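Side-chain contacts in tRNA uridine(34) acetyltransferase (Methanocaldococcus infernus, PDB 6IA8), which forms 5-carboxymethyluridine at the wobble position of tRNA from acetyl-CoA and S-adenosylmethionine, using a [4Fe-4S] cluster: residues Thr237-Ala240 against Thr241-Lys245; Phe275-Pro278 against Asp279-Pro282; Pro431-Lys434 against Glu435-Asp438; Val492-Gly495 against Ile496-Glu500. One frame throughout, in Å; residues are numbered along the deposited sequence.

Contact 1 (Thr237-Ala240 against Thr241-Lys245); sequences TIKA and TQLLK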
loop_
_atom_site.group_PDB
_atom_site.type_symbol
_atom_site.label_atom_id
_atom_site.label_comp_id
_atom_site.label_asym_id
_atom_site.label_seq_id
_atom_site.Cartn_x
_atom_site.Cartn_y
_atom_site.Cartn_z
ATOM N N THR A 237 7.489 -11.530 10.237
ATOM C CA THR A 237 7.338 -10.238 9.563
ATOM C C THR A 237 8.635 -9.826 8.860
ATOM O O THR A 237 8.626 -9.313 7.726
ATOM C CB THR A 237 6.924 -9.182 10.596
ATOM O OG1 THR A 237 5.603 -9.456 11.093
ATOM C CG2 THR A 237 6.963 -7.754 9.997
ATOM N N ILE A 238 9.762 -10.009 9.544
ATOM C CA ILE A 238 11.049 -9.612 8.984
ATOM C C ILE A 238 11.371 -10.425 7.740
ATOM O O ILE A 238 11.772 -9.867 6.719
ATOM C CB ILE A 238 12.151 -9.739 10.046
ATOM C CG1 ILE A 238 11.899 -8.718 11.160
ATOM C CG2 ILE A 238 13.515 -9.577 9.408
ATOM C CD1 ILE A 238 12.856 -8.814 12.358
ATOM N N LYS A 239 11.156 -11.742 7.784
ATOM C CA LYS A 239 11.472 -12.588 6.634
ATOM C C LYS A 239 10.526 -12.302 5.469
ATOM O O LYS A 239 10.949 -12.227 4.309
ATOM C CB LYS A 239 11.391 -14.069 7.029
ATOM C CG LYS A 239 11.713 -15.034 5.901
ATOM C CD LYS A 239 13.103 -14.786 5.333
ATOM C CE LYS A 239 13.521 -15.891 4.376
ATOM N NZ LYS A 239 14.831 -15.606 3.723
ATOM N N ALA A 240 9.221 -12.258 5.741
ATOM C CA ALA A 240 8.262 -11.905 4.693
ATOM C C ALA A 240 8.630 -10.582 4.029
ATOM O O ALA A 240 8.533 -10.444 2.800
ATOM C CB ALA A 240 6.836 -11.822 5.265
ATOM N N THR A 241 8.996 -9.579 4.830
ATOM C CA THR A 241 9.328 -8.274 4.266
ATOM C C THR A 241 10.485 -8.380 3.278
ATOM O O THR A 241 10.428 -7.814 2.175
ATOM C CB THR A 241 9.672 -7.294 5.388
ATOM O OG1 THR A 241 8.532 -7.035 6.239
ATOM C CG2 THR A 241 10.154 -5.938 4.798
ATOM N N GLN A 242 11.530 -9.131 3.636
ATOM C CA GLN A 242 12.673 -9.292 2.743
ATOM C C GLN A 242 12.303 -10.056 1.472
ATOM O O GLN A 242 12.740 -9.702 0.375
ATOM C CB GLN A 242 13.790 -10.022 3.484
ATOM C CG GLN A 242 14.996 -10.372 2.603
ATOM C CD GLN A 242 15.009 -11.797 2.130
ATOM O OE1 GLN A 242 14.797 -12.715 2.914
ATOM N NE2 GLN A 242 15.286 -12.000 0.842
ATOM N N LEU A 243 11.547 -11.141 1.599
ATOM C CA LEU A 243 11.177 -11.904 0.415
ATOM C C LEU A 243 10.306 -11.068 -0.513
ATOM O O LEU A 243 10.426 -11.163 -1.737
ATOM C CB LEU A 243 10.450 -13.178 0.822
ATOM C CG LEU A 243 11.293 -14.228 1.552
ATOM C CD1 LEU A 243 10.381 -15.336 2.054
ATOM C CD2 LEU A 243 12.361 -14.784 0.640
ATOM N N LEU A 244 9.413 -10.253 0.054
ATOM C CA LEU A 244 8.557 -9.384 -0.752
ATOM C C LEU A 244 9.388 -8.319 -1.464
ATOM O O LEU A 244 9.254 -8.116 -2.677
ATOM C CB LEU A 244 7.488 -8.737 0.143
ATOM C CG LEU A 244 6.372 -9.682 0.609
ATOM C CD1 LEU A 244 5.584 -9.005 1.738
ATOM C CD2 LEU A 244 5.487 -10.103 -0.484
ATOM N N LYS A 245 10.267 -7.641 -0.723
ATOM C CA LYS A 245 11.099 -6.600 -1.309
ATOM C C LYS A 245 11.983 -7.166 -2.411
ATOM O O LYS A 245 12.132 -6.554 -3.472
ATOM C CB LYS A 245 11.962 -5.961 -0.231
ATOM C CG LYS A 245 11.256 -4.989 0.746
ATOM C CD LYS A 245 10.634 -3.793 0.014
ATOM C CE LYS A 245 10.206 -2.735 1.031
ATOM N NZ LYS A 245 11.409 -2.041 1.559
#
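Helix 234-245 of the radical SAM core carries this contact, in which T237 and T241, one turn apart, share a carbonyl. T237 O accepts two bonds: the helical one from T241 N at 2.9 Å, and a second from T241 OG1 at 2.7 Å, the two donors coming from opposite faces of the carbonyl plane. The hydroxyl gets there because OG1 stands beside its own backbone N, anti to the carbonyl carbon (chi1 -65°). Y253 on strand 250-255 is a further hydrogen-bond partner of OG1, so the buried hydroxyl ties helix to strand. K239 is exposed and runs alongside Q242. The lysine, bent at chi2, brings NZ to Q242 OE1 at 3.0 Å, in the plane of the amide, while the amide NE2 bonds D246 further on; the lysine is poorly ordered, so this bond is probably mobile. L243 leans across the same lysine, K239 CE lying 3.9 Å from L243 CD1. A240 and L244 face strand 212-218, and L244 CG lies 3.2 Å from A240 O, one turn back. With helix 199-208 against L243, this is a helix of the radical SAM partial TIM barrel, packed on its parallel sheet through strands 212-218 and 250-255.

Contact 2 (Phe275-Pro278 against Asp279-Pro282); sequences FTNP and DFMP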
loop_
_atom_site.group_PDB
_atom_site.type_symbol
_atom_site.label_atom_id
_atom_site.label_comp_id
_atom_site.label_asym_id
_atom_site.label_seq_id
_atom_site.Cartn_x
_atom_site.Cartn_y
_atom_site.Cartn_z
ATOM N N PHE A 275 10.932 2.463 11.156
ATOM C CA PHE A 275 11.447 3.376 10.134
ATOM C C PHE A 275 12.962 3.568 10.170
ATOM O O PHE A 275 13.502 4.316 9.322
ATOM C CB PHE A 275 10.764 4.741 10.262
ATOM C CG PHE A 275 9.261 4.674 10.124
ATOM C CD1 PHE A 275 8.688 3.912 9.120
ATOM C CD2 PHE A 275 8.437 5.335 11.021
ATOM C CE1 PHE A 275 7.298 3.808 9.017
ATOM C CE2 PHE A 275 7.073 5.269 10.894
ATOM C CZ PHE A 275 6.511 4.500 9.905
ATOM N N THR A 276 13.662 2.939 11.137
ATOM C CA THR A 276 15.102 3.137 11.300
ATOM C C THR A 276 15.864 1.830 11.536
ATOM O O THR A 276 17.079 1.863 11.765
ATOM C CB THR A 276 15.443 4.115 12.449
ATOM O OG1 THR A 276 14.975 3.607 13.716
ATOM C CG2 THR A 276 14.852 5.492 12.216
ATOM N N ASN A 277 15.190 0.687 11.482
ATOM C CA ASN A 277 15.812 -0.631 11.570
ATOM C C ASN A 277 15.610 -1.330 10.234
ATOM O O ASN A 277 14.459 -1.449 9.773
ATOM C CB ASN A 277 15.168 -1.420 12.698
ATOM C CG ASN A 277 15.722 -2.812 12.843
ATOM O OD1 ASN A 277 16.220 -3.413 11.886
ATOM N ND2 ASN A 277 15.602 -3.357 14.057
ATOM N N PRO A 278 16.681 -1.712 9.524
ATOM C CA PRO A 278 16.510 -2.180 8.129
ATOM C C PRO A 278 15.750 -3.505 8.023
ATOM O O PRO A 278 15.355 -3.914 6.926
ATOM C CB PRO A 278 17.950 -2.336 7.623
ATOM C CG PRO A 278 18.723 -2.613 8.868
ATOM C CD PRO A 278 18.090 -1.737 9.945
ATOM N N ASP A 279 15.514 -4.181 9.140
ATOM C CA ASP A 279 14.644 -5.346 9.134
ATOM C C ASP A 279 13.221 -4.997 8.737
ATOM O O ASP A 279 12.476 -5.883 8.303
ATOM C CB ASP A 279 14.640 -5.985 10.526
ATOM C CG ASP A 279 15.890 -6.810 10.803
ATOM O OD1 ASP A 279 16.720 -7.031 9.914
ATOM O OD2 ASP A 279 16.042 -7.248 11.938
ATOM N N PHE A 280 12.819 -3.734 8.879
ATOM C CA PHE A 280 11.447 -3.351 8.580
ATOM C C PHE A 280 11.384 -2.435 7.368
ATOM O O PHE A 280 11.367 -2.916 6.209
ATOM C CB PHE A 280 10.840 -2.721 9.837
ATOM C CG PHE A 280 10.898 -3.633 11.048
ATOM C CD1 PHE A 280 10.153 -4.794 11.092
ATOM C CD2 PHE A 280 11.715 -3.336 12.124
ATOM C CE1 PHE A 280 10.221 -5.667 12.231
ATOM C CE2 PHE A 280 11.785 -4.185 13.265
ATOM C CZ PHE A 280 11.008 -5.354 13.297
ATOM N N MET A 281 11.331 -1.128 7.577
ATOM C CA MET A 281 11.274 -0.160 6.488
ATOM C C MET A 281 10.157 -0.465 5.474
ATOM O O MET A 281 10.406 -0.570 4.271
ATOM C CB MET A 281 12.625 -0.079 5.803
ATOM C CG MET A 281 13.783 -0.143 6.724
ATOM S SD MET A 281 14.002 1.288 7.842
ATOM C CE MET A 281 14.953 2.425 6.821
ATOM N N PRO A 282 8.916 -0.545 5.927
ATOM C CA PRO A 282 7.806 -0.753 4.991
ATOM C C PRO A 282 7.602 0.461 4.108
ATOM O O PRO A 282 7.954 1.581 4.483
ATOM C CB PRO A 282 6.593 -0.945 5.905
ATOM C CG PRO A 282 6.922 -0.108 7.134
ATOM C CD PRO A 282 8.453 -0.308 7.310
HETATM O O HOH W 1 15.605 -6.461 14.320
#
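The N277 amide approaches the F280 ring obliquely, ND2 4.0 Å from F280 CE2 and the amide plane turned 68° from the ring, while D279 CB lies over the centre of one ring face, 4.2 Å above its plane. All three belong to the type I beta turn N277-F280 that follows helix 264-276 in the radical SAM core; F280 N closes it on N277 O at 3.0 Å. N277 also bonds forward through its side chain. With CG anti to the backbone N (chi1 179°), the amide swings over the turn and OD1 takes the N-H of D279 at 2.9 Å, in the manner of an Asx turn, although the donor is tilted from the amide plane. The other amide atom, ND2, donates an N-H to a water that in turn donates to D279 OD2, so the water bridges amide and carboxylate; a weak bond from ND2 to E273 goes back to the helix. Beyond the turn the F280 side chain packs on V234 and I238 of helix 234-245, while P278 and M281 meet strand 392-401 of the acetyltransferase part. On the helix side, F275 and P282 make a loose apolar contact between CE1 and CG. M281, bent at both chi2 and chi3, curls back over the chain that precedes it and rests its sulfur between two backbone carbonyls, with SD 3.4 Å from N277 O and 3.4 Å from F275 O.

Contact 3 (Pro431-Lys434 against Glu435-Asp438); sequences PFRK and EIDD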
loop_
_atom_site.group_PDB
_atom_site.type_symbol
_atom_site.label_atom_id
_atom_site.label_comp_id
_atom_site.label_asym_id
_atom_site.label_seq_id
_atom_site.Cartn_x
_atom_site.Cartn_y
_atom_site.Cartn_z
ATOM N N PRO A 431 17.283 -12.346 -3.701
ATOM C CA PRO A 431 16.096 -12.742 -4.470
ATOM C C PRO A 431 16.093 -14.229 -4.772
ATOM O O PRO A 431 17.127 -14.898 -4.741
ATOM C CB PRO A 431 16.216 -11.926 -5.753
ATOM C CG PRO A 431 17.718 -11.732 -5.918
ATOM C CD PRO A 431 18.250 -11.569 -4.494
ATOM N N PHE A 432 14.894 -14.751 -5.032
ATOM C CA PHE A 432 14.714 -16.134 -5.431
ATOM C C PHE A 432 13.999 -16.290 -6.762
ATOM O O PHE A 432 14.009 -17.384 -7.305
ATOM C CB PHE A 432 13.915 -16.906 -4.364
ATOM C CG PHE A 432 12.550 -16.336 -4.111
ATOM C CD1 PHE A 432 11.461 -16.792 -4.838
ATOM C CD2 PHE A 432 12.362 -15.303 -3.177
ATOM C CE1 PHE A 432 10.204 -16.254 -4.621
ATOM C CE2 PHE A 432 11.104 -14.755 -2.962
ATOM C CZ PHE A 432 10.034 -15.240 -3.678
ATOM N N ARG A 433 13.345 -15.256 -7.282
ATOM C CA ARG A 433 12.614 -15.379 -8.536
ATOM C C ARG A 433 13.585 -15.651 -9.675
ATOM O O ARG A 433 14.670 -15.060 -9.738
ATOM C CB ARG A 433 11.836 -14.090 -8.817
ATOM C CG ARG A 433 10.544 -13.874 -7.967
ATOM C CD ARG A 433 9.493 -14.937 -8.306
ATOM N NE ARG A 433 9.088 -14.894 -9.712
ATOM C CZ ARG A 433 8.035 -15.546 -10.211
ATOM N NH1 ARG A 433 7.264 -16.270 -9.414
ATOM N NH2 ARG A 433 7.746 -15.463 -11.503
ATOM N N LYS A 434 13.153 -16.505 -10.608
ATOM C CA LYS A 434 14.001 -16.906 -11.721
ATOM C C LYS A 434 14.446 -15.707 -12.544
ATOM O O LYS A 434 15.542 -15.715 -13.106
ATOM C CB LYS A 434 13.257 -17.913 -12.610
ATOM C CG LYS A 434 11.815 -17.502 -12.967
ATOM C CD LYS A 434 11.101 -18.553 -13.827
ATOM C CE LYS A 434 11.617 -18.556 -15.262
ATOM N NZ LYS A 434 10.767 -19.400 -16.161
ATOM N N GLU A 435 13.635 -14.660 -12.629
ATOM C CA GLU A 435 13.990 -13.570 -13.525
ATOM C C GLU A 435 14.862 -12.507 -12.872
ATOM O O GLU A 435 15.281 -11.575 -13.561
ATOM C CB GLU A 435 12.731 -12.936 -14.118
ATOM C CG GLU A 435 11.628 -12.604 -13.153
ATOM C CD GLU A 435 10.681 -13.775 -12.851
ATOM O OE1 GLU A 435 10.990 -14.539 -11.930
ATOM O OE2 GLU A 435 9.598 -13.894 -13.454
ATOM N N ILE A 436 15.185 -12.634 -11.589
ATOM C CA ILE A 436 16.018 -11.664 -10.882
ATOM C C ILE A 436 17.375 -12.300 -10.618
ATOM O O ILE A 436 17.469 -13.286 -9.883
ATOM C CB ILE A 436 15.379 -11.221 -9.558
ATOM C CG1 ILE A 436 13.958 -10.715 -9.799
ATOM C CG2 ILE A 436 16.225 -10.139 -8.888
ATOM C CD1 ILE A 436 13.168 -10.435 -8.504
ATOM N N ASP A 437 18.425 -11.739 -11.201
ATOM C CA ASP A 437 19.797 -12.184 -10.940
ATOM C C ASP A 437 20.580 -11.057 -10.263
ATOM O O ASP A 437 20.036 -10.001 -9.939
ATOM C CB ASP A 437 20.505 -12.642 -12.224
ATOM C CG ASP A 437 20.531 -11.581 -13.297
ATOM O OD1 ASP A 437 20.203 -11.918 -14.454
ATOM O OD2 ASP A 437 20.850 -10.403 -12.993
ATOM N N ASP A 438 21.877 -11.284 -10.049
ATOM C CA ASP A 438 22.712 -10.321 -9.332
ATOM C C ASP A 438 23.111 -9.115 -10.183
ATOM O O ASP A 438 23.854 -8.249 -9.702
ATOM C CB ASP A 438 23.970 -11.010 -8.785
ATOM C CG ASP A 438 24.828 -11.617 -9.875
ATOM O OD1 ASP A 438 24.571 -11.389 -11.079
ATOM O OD2 ASP A 438 25.774 -12.353 -9.532
HETATM O O HOH W 2 16.897 -15.036 -8.028
#
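A type I beta turn from R433 to I436 reverses the chain, closed by I436 N on R433 O at 3.1 Å, and a water donating to both R433 O and I436 O bridges its ends. R433 and E435 run alongside each other and form a side-on salt bridge. R433 NE reaches E435 OE1 at 2.9 Å from above the carboxylate plane, whereas R433 NH2 meets E435 OE2 at 3.1 Å on its syn side and nearly straight (175°). The two flat groups are inclined to each other, and bends at chi2 (-66°) and chi3 (-61°) bring the guanidinium back to E435. P431 CB touches I436 CG2 at 3.6 Å, and R433 CB packs on I436 CD1 at 3.9 Å. A methionine in place of R433 would probably leave the buried E435 carboxylate without its charge partner and less firmly oriented. This loop joins strands 418-427 and 440-448 of the acetyltransferase sheet. R433 NH1 bonds N203 of helix 199-208 in the radical SAM part, while E435 OE2 accepts from A512 N just before strand 513-517, and I436 packs on L491 of strand 489-492 and on Y513.

Contact 4 (Val492-Gly495 against Ile496-Glu500); sequences VTSG and IGVRE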
loop_
_atom_site.group_PDB
_atom_site.type_symbol
_atom_site.label_atom_id
_atom_site.label_comp_id
_atom_site.label_asym_id
_atom_site.label_seq_id
_atom_site.Cartn_x
_atom_site.Cartn_y
_atom_site.Cartn_z
ATOM N N VAL A 492 10.322 -4.152 -13.824
ATOM C CA VAL A 492 9.264 -3.331 -13.254
ATOM C C VAL A 492 8.159 -4.249 -12.753
ATOM O O VAL A 492 7.698 -5.132 -13.489
ATOM C CB VAL A 492 8.709 -2.341 -14.287
ATOM C CG1 VAL A 492 7.625 -1.502 -13.662
ATOM C CG2 VAL A 492 9.831 -1.501 -14.852
ATOM N N THR A 493 7.763 -4.061 -11.496
ATOM C CA THR A 493 6.518 -4.626 -10.976
ATOM C C THR A 493 5.379 -3.765 -11.504
ATOM O O THR A 493 5.256 -2.594 -11.143
ATOM C CB THR A 493 6.519 -4.658 -9.450
ATOM O OG1 THR A 493 7.738 -5.281 -8.998
ATOM C CG2 THR A 493 5.321 -5.431 -8.942
ATOM N N SER A 494 4.582 -4.318 -12.401
ATOM C CA SER A 494 3.559 -3.567 -13.110
ATOM C C SER A 494 2.199 -4.167 -12.813
ATOM O O SER A 494 2.041 -5.388 -12.862
ATOM C CB SER A 494 3.807 -3.614 -14.628
ATOM O OG SER A 494 2.737 -3.044 -15.375
ATOM N N GLY A 495 1.211 -3.316 -12.563
ATOM C CA GLY A 495 -0.158 -3.789 -12.560
ATOM C C GLY A 495 -0.542 -4.330 -13.925
ATOM O O GLY A 495 0.030 -3.951 -14.957
ATOM N N ILE A 496 -1.514 -5.244 -13.924
ATOM C CA ILE A 496 -1.978 -5.834 -15.179
ATOM C C ILE A 496 -2.334 -4.736 -16.174
ATOM O O ILE A 496 -1.948 -4.789 -17.349
ATOM C CB ILE A 496 -3.168 -6.772 -14.913
ATOM C CG1 ILE A 496 -2.716 -7.932 -14.015
ATOM C CG2 ILE A 496 -3.761 -7.261 -16.219
ATOM C CD1 ILE A 496 -3.866 -8.628 -13.267
ATOM N N GLY A 497 -3.078 -3.719 -15.720
ATOM C CA GLY A 497 -3.545 -2.670 -16.595
ATOM C C GLY A 497 -2.551 -1.568 -16.879
ATOM O O GLY A 497 -2.898 -0.591 -17.546
ATOM N N VAL A 498 -1.318 -1.709 -16.411
ATOM C CA VAL A 498 -0.259 -0.731 -16.651
ATOM C C VAL A 498 0.826 -1.274 -17.580
ATOM O O VAL A 498 1.733 -0.517 -17.972
ATOM C CB VAL A 498 0.380 -0.268 -15.321
ATOM C CG1 VAL A 498 1.260 0.965 -15.538
ATOM C CG2 VAL A 498 -0.660 -0.007 -14.266
ATOM N N ARG A 499 0.786 -2.560 -17.924
ATOM C CA ARG A 499 1.838 -3.138 -18.748
ATOM C C ARG A 499 2.004 -2.348 -20.037
ATOM O O ARG A 499 3.129 -2.128 -20.501
ATOM C CB ARG A 499 1.505 -4.607 -19.028
ATOM C CG ARG A 499 1.553 -5.468 -17.749
ATOM C CD ARG A 499 1.072 -6.897 -17.982
ATOM N NE ARG A 499 1.239 -7.720 -16.789
ATOM C CZ ARG A 499 0.588 -8.857 -16.558
ATOM N NH1 ARG A 499 -0.288 -9.316 -17.441
ATOM N NH2 ARG A 499 0.804 -9.530 -15.434
ATOM N N GLU A 500 0.886 -1.902 -20.620
ATOM C CA GLU A 500 0.940 -1.173 -21.885
ATOM C C GLU A 500 1.792 0.080 -21.746
ATOM O O GLU A 500 2.523 0.447 -22.669
ATOM C CB GLU A 500 -0.474 -0.815 -22.358
ATOM C CG GLU A 500 -0.571 -0.462 -23.822
ATOM C CD GLU A 500 -0.135 -1.600 -24.727
ATOM O OE1 GLU A 500 0.930 -1.475 -25.367
ATOM O OE2 GLU A 500 -0.852 -2.622 -24.787
HETATM O O HOH W 3 3.415 -7.357 -14.876
#
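G495 O is gripped by two donors, S494 OG at 2.9 Å and V498 N at 3.0 Å, which come from opposite faces of its carbonyl plane. The amide stands well above that plane, 64° out of it, as the chain winds into a tight turn ahead of helix 499-504. With chi1 at 172° the hydroxyl points away from the serine's own N, a setting that carries it to V498 and R499, where S494 OG packs 3.6 Å from V498 CB and equally close to R499 CG. S494 OG is also 3.2 Å from R499 N, but the angle is too poor for a bond. R499 runs extended from CG to NE alongside the turn, its CG 3.5 Å from G495 O, and one face of its guanidinium lies against I496 CA. At the edge of that group a water accepts from R499 NE at 2.9 Å and lies 3.1 Å from S494 O, linking arginine and backbone; NH1 makes a salt bridge with E179. Replacing S494 by an alanine removes OG, and G495 O is likely to be left with one donor fewer and the contacts with V498 and R499 slackened. The segment leads from strand 489-492 into helix 499-504 of the GNAT domain. V498 lies beside Y502, inferred by similarity to bind acetyl-CoA, and reaches V186 of strand 184-192 in the radical SAM sheet, while S494 and R499 pack on M514 of strand 513-517.

In the fold
Along the chain the four contacts come in series, 1 and 2 in the radical SAM core, 3 and 4 in the acetyltransferase domain. Contacts 1 and 2 are neighbours, their centres about 11 Å apart, and touch through I238 against D279 and F280, with a probable hydrogen bond from K245 NZ to M281 O. Contact 1 also meets contact 3 across the domain boundary, where L243 packs on F432; their centres are about 15 Å apart. Contacts 3 and 4, about 19 Å between centres and not touching, both meet strand 489-492 of the mixed sheet, contact 3 through L491 and contact 4 at its end. Contacts 2 and 4 are farthest apart, about 27 Å between centres. Together they follow the interface that holds the two catalytic domains against each other.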